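Local coordinates for protein activated BY transcription factor SSRB (Salmonella enterica, PDB 2WNW) that belongs to glycoside hydrolase family 30, joining a TIM-barrel domain to a beta-sandwich domain, and is known as SrfJ, activated by the transcription factor SsrB, at residues A[353-356]-A[357-360]; A[69-72]-A[73-77]; A[106-110]-A[111-115]. All coordinates share one frame; numbering follows the deposited sequence.

Contact 1 (A[353-356]-A[357-360]); sequences QYDA and QNDV
Tyr354 and Asp359 both carry CG anti to the backbone N (chi1 175° and -176°), and these two torsions bring the phenol and the carboxylate together across a beta hairpin with a G1 beta bulge. The hairpin joins strands 352-355 and 360-363 of a small three-stranded mixed sheet. Asp359 OD1 reaches the ring of Tyr354 at its edge, in the ring plane, and accepts a hydrogen bond from Tyr354 OH; the modelled 2.4 Å between these two atoms is unusually short, and the exact length is doubtful. The carboxylate itself is steeply turned from the ring. Thr67 OG1 also bonds to OD1, and Ser64 OG to OD2, so both oxygens of Asp359 are gripped and the turn is tied to the start of helix 65-76.

In the bulge two residues, Asp359 and Val360, stand opposite the single Asp355, and Asp359 takes positive phi. Asp355 and Val360 form the antiparallel hydrogen-bonded pair: Asp355 N to Val360 O is 2.9 Å, and Val360 N to Asp355 O is 3.0 Å. Within the turn, Asp359 N gives a weak bond to Ala356 O.

Away from the tyrosine, the side chain of Asp355 bends over the turn. Its OD2 receives a long, weak bond from the backbone N of Asn358 and also meets the side-chain amide of Asn358; carboxylate and amide are turned steeply against each other. Asn358 ND2 approaches the syn lone pair of Asp355 OD2 at 2.6 Å, with the oxygen 31° out of the amide plane.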
loop_
_atom_site.group_PDB
_atom_site.type_symbol
_atom_site.label_atom_id
_atom_site.label_comp_id
_atom_site.label_asym_id
_atom_site.label_seq_id
_atom_site.Cartn_x
_atom_site.Cartn_y
_atom_site.Cartn_z
ATOM N N GLN A 353 -2.673 -31.282 -9.795
ATOM C CA GLN A 353 -3.453 -32.389 -9.273
ATOM C C GLN A 353 -3.250 -33.590 -10.181
ATOM O O GLN A 353 -2.994 -33.441 -11.378
ATOM C CB GLN A 353 -4.928 -31.996 -9.159
ATOM C CG GLN A 353 -5.180 -31.066 -7.972
ATOM C CD GLN A 353 -6.619 -30.610 -7.861
ATOM O OE1 GLN A 353 -7.056 -29.712 -8.582
ATOM N NE2 GLN A 353 -7.369 -31.235 -6.960
ATOM N N TYR A 354 -3.347 -34.781 -9.604
ATOM C CA TYR A 354 -3.111 -35.998 -10.361
ATOM C C TYR A 354 -4.204 -37.055 -10.254
ATOM O O TYR A 354 -4.700 -37.359 -9.168
ATOM C CB TYR A 354 -1.761 -36.587 -9.932
ATOM C CG TYR A 354 -1.434 -37.923 -10.549
ATOM C CD1 TYR A 354 -1.541 -39.096 -9.809
ATOM C CD2 TYR A 354 -1.009 -38.014 -11.876
ATOM C CE1 TYR A 354 -1.231 -40.332 -10.368
ATOM C CE2 TYR A 354 -0.696 -39.248 -12.447
ATOM C CZ TYR A 354 -0.809 -40.398 -11.687
ATOM O OH TYR A 354 -0.498 -41.618 -12.240
ATOM N N ASP A 355 -4.568 -37.605 -11.406
ATOM C CA ASP A 355 -5.583 -38.646 -11.505
ATOM C C ASP A 355 -4.863 -39.965 -11.774
ATOM O O ASP A 355 -4.397 -40.219 -12.887
ATOM C CB ASP A 355 -6.553 -38.299 -12.637
ATOM C CG ASP A 355 -7.371 -39.486 -13.102
ATOM O OD1 ASP A 355 -7.723 -40.352 -12.271
ATOM O OD2 ASP A 355 -7.674 -39.537 -14.312
ATOM N N ALA A 356 -4.771 -40.794 -10.739
ATOM C CA ALA A 356 -4.078 -42.075 -10.827
ATOM C C ALA A 356 -4.686 -43.066 -11.813
ATOM O O ALA A 356 -3.958 -43.757 -12.527
ATOM C CB ALA A 356 -3.986 -42.711 -9.440
ATOM N N GLN A 357 -6.012 -43.138 -11.854
ATOM C CA GLN A 357 -6.688 -44.065 -12.757
ATOM C C GLN A 357 -6.257 -43.907 -14.210
ATOM O O GLN A 357 -5.946 -44.890 -14.880
ATOM C CB GLN A 357 -8.204 -43.893 -12.669
ATOM C CG GLN A 357 -8.812 -44.327 -11.349
ATOM C CD GLN A 357 -10.327 -44.375 -11.407
ATOM O OE1 GLN A 357 -10.990 -44.669 -10.409
ATOM N NE2 GLN A 357 -10.887 -44.089 -12.581
ATOM N N ASN A 358 -6.241 -42.669 -14.694
ATOM C CA ASN A 358 -5.857 -42.404 -16.075
ATOM C C ASN A 358 -4.428 -41.902 -16.190
ATOM O O ASN A 358 -3.943 -41.626 -17.290
ATOM C CB ASN A 358 -6.814 -41.384 -16.690
ATOM C CG ASN A 358 -8.263 -41.801 -16.558
ATOM O OD1 ASN A 358 -8.633 -42.913 -16.930
ATOM N ND2 ASN A 358 -9.092 -40.909 -16.030
ATOM N N ASP A 359 -3.754 -41.792 -15.048
ATOM C CA ASP A 359 -2.375 -41.321 -15.006
ATOM C C ASP A 359 -2.262 -39.984 -15.727
ATOM O O ASP A 359 -1.397 -39.792 -16.581
ATOM C CB ASP A 359 -1.446 -42.363 -15.642
ATOM C CG ASP A 359 0.023 -41.984 -15.537
ATOM O OD1 ASP A 359 0.428 -41.423 -14.495
ATOM O OD2 ASP A 359 0.777 -42.262 -16.494
ATOM N N VAL A 360 -3.150 -39.061 -15.365
ATOM C CA VAL A 360 -3.182 -37.730 -15.960
ATOM C C VAL A 360 -2.840 -36.634 -14.950
ATOM O O VAL A 360 -3.431 -36.558 -13.870
ATOM C CB VAL A 360 -4.572 -37.424 -16.561
ATOM C CG1 VAL A 360 -4.615 -35.991 -17.077
ATOM C CG2 VAL A 360 -4.874 -38.399 -17.691
#

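Contact 2 (A[69-72]-A[73-77]); sequences AQFL and SLYFS
Phe71 and Tyr75, one turn apart on helix 65-76, form an offset edge-to-face aromatic pair. The Tyr75 edge points toward the Phe71 face, with the planes at 89° and the centroids 5.4 Å apart. CD1 and CE1 of Tyr75 do the touching, against CE1 and CZ of Phe71; the closest approach is 3.5 Å, from Tyr75 CD1 to Phe71 CE1. Both rings pack on Ile352 of strand 352-355. Tyr75 also stacks with Tyr83, and its OH is bonded to Leu333 O, which ties the far end of the ring to strand 332-336 of the small mixed sheet.

Leu72 and Phe76 repeat the i to i+4 spacing on another side of the helix, toward helix 124-133. Here the side chains cross at a slant, and Leu72 CD2 rests 4.0 Å from Phe76 CD1, while Leu133 touches both residues. One face of the Phe76 ring is met by Tyr75 CB, offset toward the rim. The third pair, Gln70 and Leu74, runs side by side in the same direction: Leu74 CD2 sits 3.6 Å from Gln70 CG, and both side chains reach Leu361 of strand 360-363.

The helix backbone bonds are regular, although that from Tyr75 N to Phe71 O is weak. Ser73 adds a side-chain bond to this frame. Its OG lies beside its own backbone N (chi1 -62°), which turns the hydroxyl back along the helix. Ala69 O therefore accepts twice, from Ser73 N and Ser73 OG, each at 3.0 Å and from opposite faces of the carbonyl plane.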
loop_
_atom_site.group_PDB
_atom_site.type_symbol
_atom_site.label_atom_id
_atom_site.label_comp_id
_atom_site.label_asym_id
_atom_site.label_seq_id
_atom_site.Cartn_x
_atom_site.Cartn_y
_atom_site.Cartn_z
ATOM N N ALA A 69 8.637 -38.084 -13.273
ATOM C CA ALA A 69 9.683 -37.279 -13.896
ATOM C C ALA A 69 9.135 -35.940 -14.388
ATOM O O ALA A 69 9.742 -34.894 -14.162
ATOM C CB ALA A 69 10.309 -38.050 -15.062
ATOM N N GLN A 70 7.994 -35.980 -15.073
ATOM C CA GLN A 70 7.371 -34.761 -15.582
ATOM C C GLN A 70 7.005 -33.830 -14.426
ATOM O O GLN A 70 7.266 -32.625 -14.474
ATOM C CB GLN A 70 6.108 -35.101 -16.383
ATOM C CG GLN A 70 5.179 -33.907 -16.601
ATOM C CD GLN A 70 3.892 -34.271 -17.319
ATOM O OE1 GLN A 70 3.240 -35.261 -16.987
ATOM N NE2 GLN A 70 3.512 -33.460 -18.301
ATOM N N PHE A 71 6.388 -34.398 -13.393
ATOM C CA PHE A 71 5.981 -33.634 -12.217
ATOM C C PHE A 71 7.160 -32.902 -11.583
ATOM O O PHE A 71 7.100 -31.695 -11.348
ATOM C CB PHE A 71 5.345 -34.559 -11.176
ATOM C CG PHE A 71 5.053 -33.886 -9.862
ATOM C CD1 PHE A 71 3.996 -32.989 -9.745
ATOM C CD2 PHE A 71 5.860 -34.118 -8.752
ATOM C CE1 PHE A 71 3.746 -32.329 -8.541
ATOM C CE2 PHE A 71 5.621 -33.464 -7.541
ATOM C CZ PHE A 71 4.561 -32.567 -7.437
ATOM N N LEU A 72 8.234 -33.635 -11.303
ATOM C CA LEU A 72 9.412 -33.040 -10.682
ATOM C C LEU A 72 10.091 -31.970 -11.533
ATOM O O LEU A 72 10.573 -30.969 -11.002
ATOM C CB LEU A 72 10.425 -34.130 -10.313
ATOM C CG LEU A 72 9.979 -35.107 -9.222
ATOM C CD1 LEU A 72 11.050 -36.169 -9.024
ATOM C CD2 LEU A 72 9.730 -34.352 -7.919
ATOM N N SER A 73 10.140 -32.174 -12.846
ATOM C CA SER A 73 10.764 -31.191 -13.731
ATOM C C SER A 73 9.956 -29.896 -13.767
ATOM O O SER A 73 10.512 -28.798 -13.765
ATOM C CB SER A 73 10.874 -31.745 -15.154
ATOM O OG SER A 73 11.688 -32.904 -15.188
ATOM N N LEU A 74 8.637 -30.039 -13.806
ATOM C CA LEU A 74 7.734 -28.894 -13.852
ATOM C C LEU A 74 7.922 -27.959 -12.666
ATOM O O LEU A 74 7.882 -26.739 -12.806
ATOM C CB LEU A 74 6.285 -29.387 -13.873
ATOM C CG LEU A 74 5.431 -29.281 -15.142
ATOM C CD1 LEU A 74 6.270 -28.984 -16.369
ATOM C CD2 LEU A 74 4.657 -30.574 -15.294
ATOM N N TYR A 75 8.126 -28.545 -11.495
ATOM C CA TYR A 75 8.280 -27.776 -10.270
ATOM C C TYR A 75 9.711 -27.429 -9.878
ATOM O O TYR A 75 9.981 -26.312 -9.438
ATOM C CB TYR A 75 7.641 -28.544 -9.114
ATOM C CG TYR A 75 6.213 -28.172 -8.781
ATOM C CD1 TYR A 75 5.297 -29.154 -8.396
ATOM C CD2 TYR A 75 5.799 -26.837 -8.756
ATOM C CE1 TYR A 75 4.013 -28.824 -7.984
ATOM C CE2 TYR A 75 4.505 -26.492 -8.341
ATOM C CZ TYR A 75 3.623 -27.493 -7.953
ATOM O OH TYR A 75 2.363 -27.176 -7.496
ATOM N N PHE A 76 10.628 -28.376 -10.048
ATOM C CA PHE A 76 11.995 -28.149 -9.609
ATOM C C PHE A 76 13.099 -27.971 -10.640
ATOM O O PHE A 76 14.255 -27.755 -10.278
ATOM C CB PHE A 76 12.354 -29.248 -8.615
ATOM C CG PHE A 76 11.313 -29.431 -7.550
ATOM C CD1 PHE A 76 10.361 -30.440 -7.651
ATOM C CD2 PHE A 76 11.232 -28.537 -6.487
ATOM C CE1 PHE A 76 9.341 -30.554 -6.711
ATOM C CE2 PHE A 76 10.212 -28.643 -5.542
ATOM C CZ PHE A 76 9.267 -29.650 -5.655
ATOM N N SER A 77 12.752 -28.052 -11.918
ATOM C CA SER A 77 13.741 -27.852 -12.970
ATOM C C SER A 77 14.079 -26.368 -13.013
ATOM O O SER A 77 13.196 -25.521 -12.873
ATOM C CB SER A 77 13.180 -28.283 -14.327
ATOM O OG SER A 77 13.974 -27.774 -15.386
#

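Contact 3 (A[106-110]-A[111-115]); sequences SADLQ and QGRLS
Asp108 and Arg113 meet where the short helix 106-110 ends in a Schellman motif, and the contact divides into a compact set of backbone bonds and a looser, solvent-facing fringe of charged and amide side chains. In the compact part the chain leaves the helix at Gly112, which has positive phi (64°). Arg113 N returns to Asp108 O at 2.8 Å, the six-residue closure of the motif. Inside it, Gly112 N bonds to Leu109 O at 2.9 Å, with the donor well above the carbonyl plane. The last helical bond joins Gln111 N to Ala107 O at 3.0 Å.

On the side facing the rest of the protein, Leu109 and Leu114 both pack on Val103 and reach helix 167-183, Leu109 at Asp169 and Leu114 at Asn176. These contacts join the helix end and the following loop to Val103 and that helix. At the other end of the helix, Ser105 OG accepts from Asp108 N.

The outer side is exposed, with Ala107, Gln110, Gln111 and Arg113 at the surface. Arg113 bends at its third torsion (chi3 -78°), folding the guanidinium back over the helix end so that one of its faces lies over Asp108 CA. The carboxylate of Asp108 stands 72° from the guanidinium plane, so the two planes are steeply turned against each other. In the salt bridge Asp108 OD1 faces both NH1 and NH2 of Arg113, but the exact length of either bond is doubtful because OD1 is modelled too close to the guanidinium carbon, Arg113 CZ.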
loop_
_atom_site.group_PDB
_atom_site.type_symbol
_atom_site.label_atom_id
_atom_site.label_comp_id
_atom_site.label_asym_id
_atom_site.label_seq_id
_atom_site.Cartn_x
_atom_site.Cartn_y
_atom_site.Cartn_z
ATOM N N SER A 106 4.817 -42.800 26.588
ATOM C CA SER A 106 5.884 -42.348 27.470
ATOM C C SER A 106 6.926 -43.455 27.605
ATOM O O SER A 106 8.121 -43.184 27.737
ATOM C CB SER A 106 5.317 -42.002 28.846
ATOM O OG SER A 106 4.632 -43.114 29.397
ATOM N N ALA A 107 6.468 -44.704 27.565
ATOM C CA ALA A 107 7.372 -45.841 27.685
ATOM C C ALA A 107 8.349 -45.881 26.514
ATOM O O ALA A 107 9.556 -46.008 26.713
ATOM C CB ALA A 107 6.580 -47.139 27.756
ATOM N N ASP A 108 7.832 -45.772 25.293
ATOM C CA ASP A 108 8.693 -45.792 24.117
ATOM C C ASP A 108 9.643 -44.600 24.160
ATOM O O ASP A 108 10.802 -44.703 23.755
ATOM C CB ASP A 108 7.863 -45.755 22.826
ATOM C CG ASP A 108 7.055 -47.025 22.612
ATOM O OD1 ASP A 108 7.407 -48.062 23.210
ATOM O OD2 ASP A 108 6.077 -46.996 21.837
ATOM N N LEU A 109 9.147 -43.468 24.654
ATOM C CA LEU A 109 9.966 -42.266 24.761
ATOM C C LEU A 109 11.138 -42.548 25.696
ATOM O O LEU A 109 12.295 -42.318 25.352
ATOM C CB LEU A 109 9.143 -41.102 25.321
ATOM C CG LEU A 109 9.936 -39.826 25.625
ATOM C CD1 LEU A 109 10.492 -39.252 24.333
ATOM C CD2 LEU A 109 9.045 -38.811 26.321
ATOM N N GLN A 110 10.820 -43.049 26.884
ATOM C CA GLN A 110 11.835 -43.371 27.883
ATOM C C GLN A 110 12.873 -44.365 27.370
ATOM O O GLN A 110 14.054 -44.272 27.708
ATOM C CB GLN A 110 11.162 -43.930 29.138
ATOM C CG GLN A 110 10.487 -42.866 29.992
ATOM C CD GLN A 110 9.475 -43.445 30.959
ATOM O OE1 GLN A 110 9.725 -44.464 31.605
ATOM N NE2 GLN A 110 8.322 -42.791 31.072
ATOM N N GLN A 111 12.431 -45.308 26.546
ATOM C CA GLN A 111 13.315 -46.328 26.000
ATOM C C GLN A 111 13.969 -45.892 24.693
ATOM O O GLN A 111 14.667 -46.674 24.048
ATOM C CB GLN A 111 12.529 -47.623 25.809
ATOM C CG GLN A 111 11.816 -48.050 27.086
ATOM C CD GLN A 111 10.872 -49.222 26.894
ATOM O OE1 GLN A 111 10.041 -49.506 27.758
ATOM N NE2 GLN A 111 10.998 -49.912 25.767
ATOM N N GLY A 112 13.732 -44.639 24.313
ATOM C CA GLY A 112 14.317 -44.089 23.102
ATOM C C GLY A 112 13.881 -44.736 21.804
ATOM O O GLY A 112 14.638 -44.751 20.836
ATOM N N ARG A 113 12.662 -45.260 21.764
ATOM C CA ARG A 113 12.182 -45.910 20.555
ATOM C C ARG A 113 11.280 -45.025 19.706
ATOM O O ARG A 113 10.084 -44.891 19.965
ATOM C CB ARG A 113 11.491 -47.228 20.915
ATOM C CG ARG A 113 12.489 -48.252 21.467
ATOM C CD ARG A 113 11.936 -49.667 21.599
ATOM N NE ARG A 113 11.092 -49.835 22.777
ATOM C CZ ARG A 113 9.817 -49.474 22.840
ATOM N NH1 ARG A 113 9.228 -48.924 21.786
ATOM N NH2 ARG A 113 9.132 -49.662 23.961
ATOM N N LEU A 114 11.882 -44.417 18.689
ATOM C CA LEU A 114 11.170 -43.534 17.770
ATOM C C LEU A 114 10.980 -44.255 16.443
ATOM O O LEU A 114 11.692 -45.211 16.141
ATOM C CB LEU A 114 11.982 -42.258 17.524
ATOM C CG LEU A 114 12.572 -41.508 18.722
ATOM C CD1 LEU A 114 13.274 -40.250 18.224
ATOM C CD2 LEU A 114 11.477 -41.151 19.710
ATOM N N SER A 115 10.022 -43.795 15.648
ATOM C CA SER A 115 9.783 -44.399 14.347
ATOM C C SER A 115 9.530 -43.345 13.280
ATOM O O SER A 115 8.642 -42.507 13.420
ATOM C CB SER A 115 8.593 -45.356 14.393
ATOM O OG SER A 115 8.317 -45.852 13.092
#

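All three contacts are local and belong to the part of the chain related to the family 30 TIM-barrel domain, in the chain order contact 2, contact 3, contact 1. Contacts 1 and 2 are neighbours, with centres 16 Å apart and nearest atoms about 6 Å apart. They do not touch, but helix 65-76 joins them: Thr67 near its start bonds to the hairpin, and farther along Gln70 and Leu74 pack on Leu361, and Phe71 and Tyr75 on Ile352, in the strands that this hairpin connects. Contact 3 stands apart at the surface, its centre 39 Å from that of contact 1 and 38 Å from that of contact 2; the nearest atoms are about 26 Å and 23 Å away.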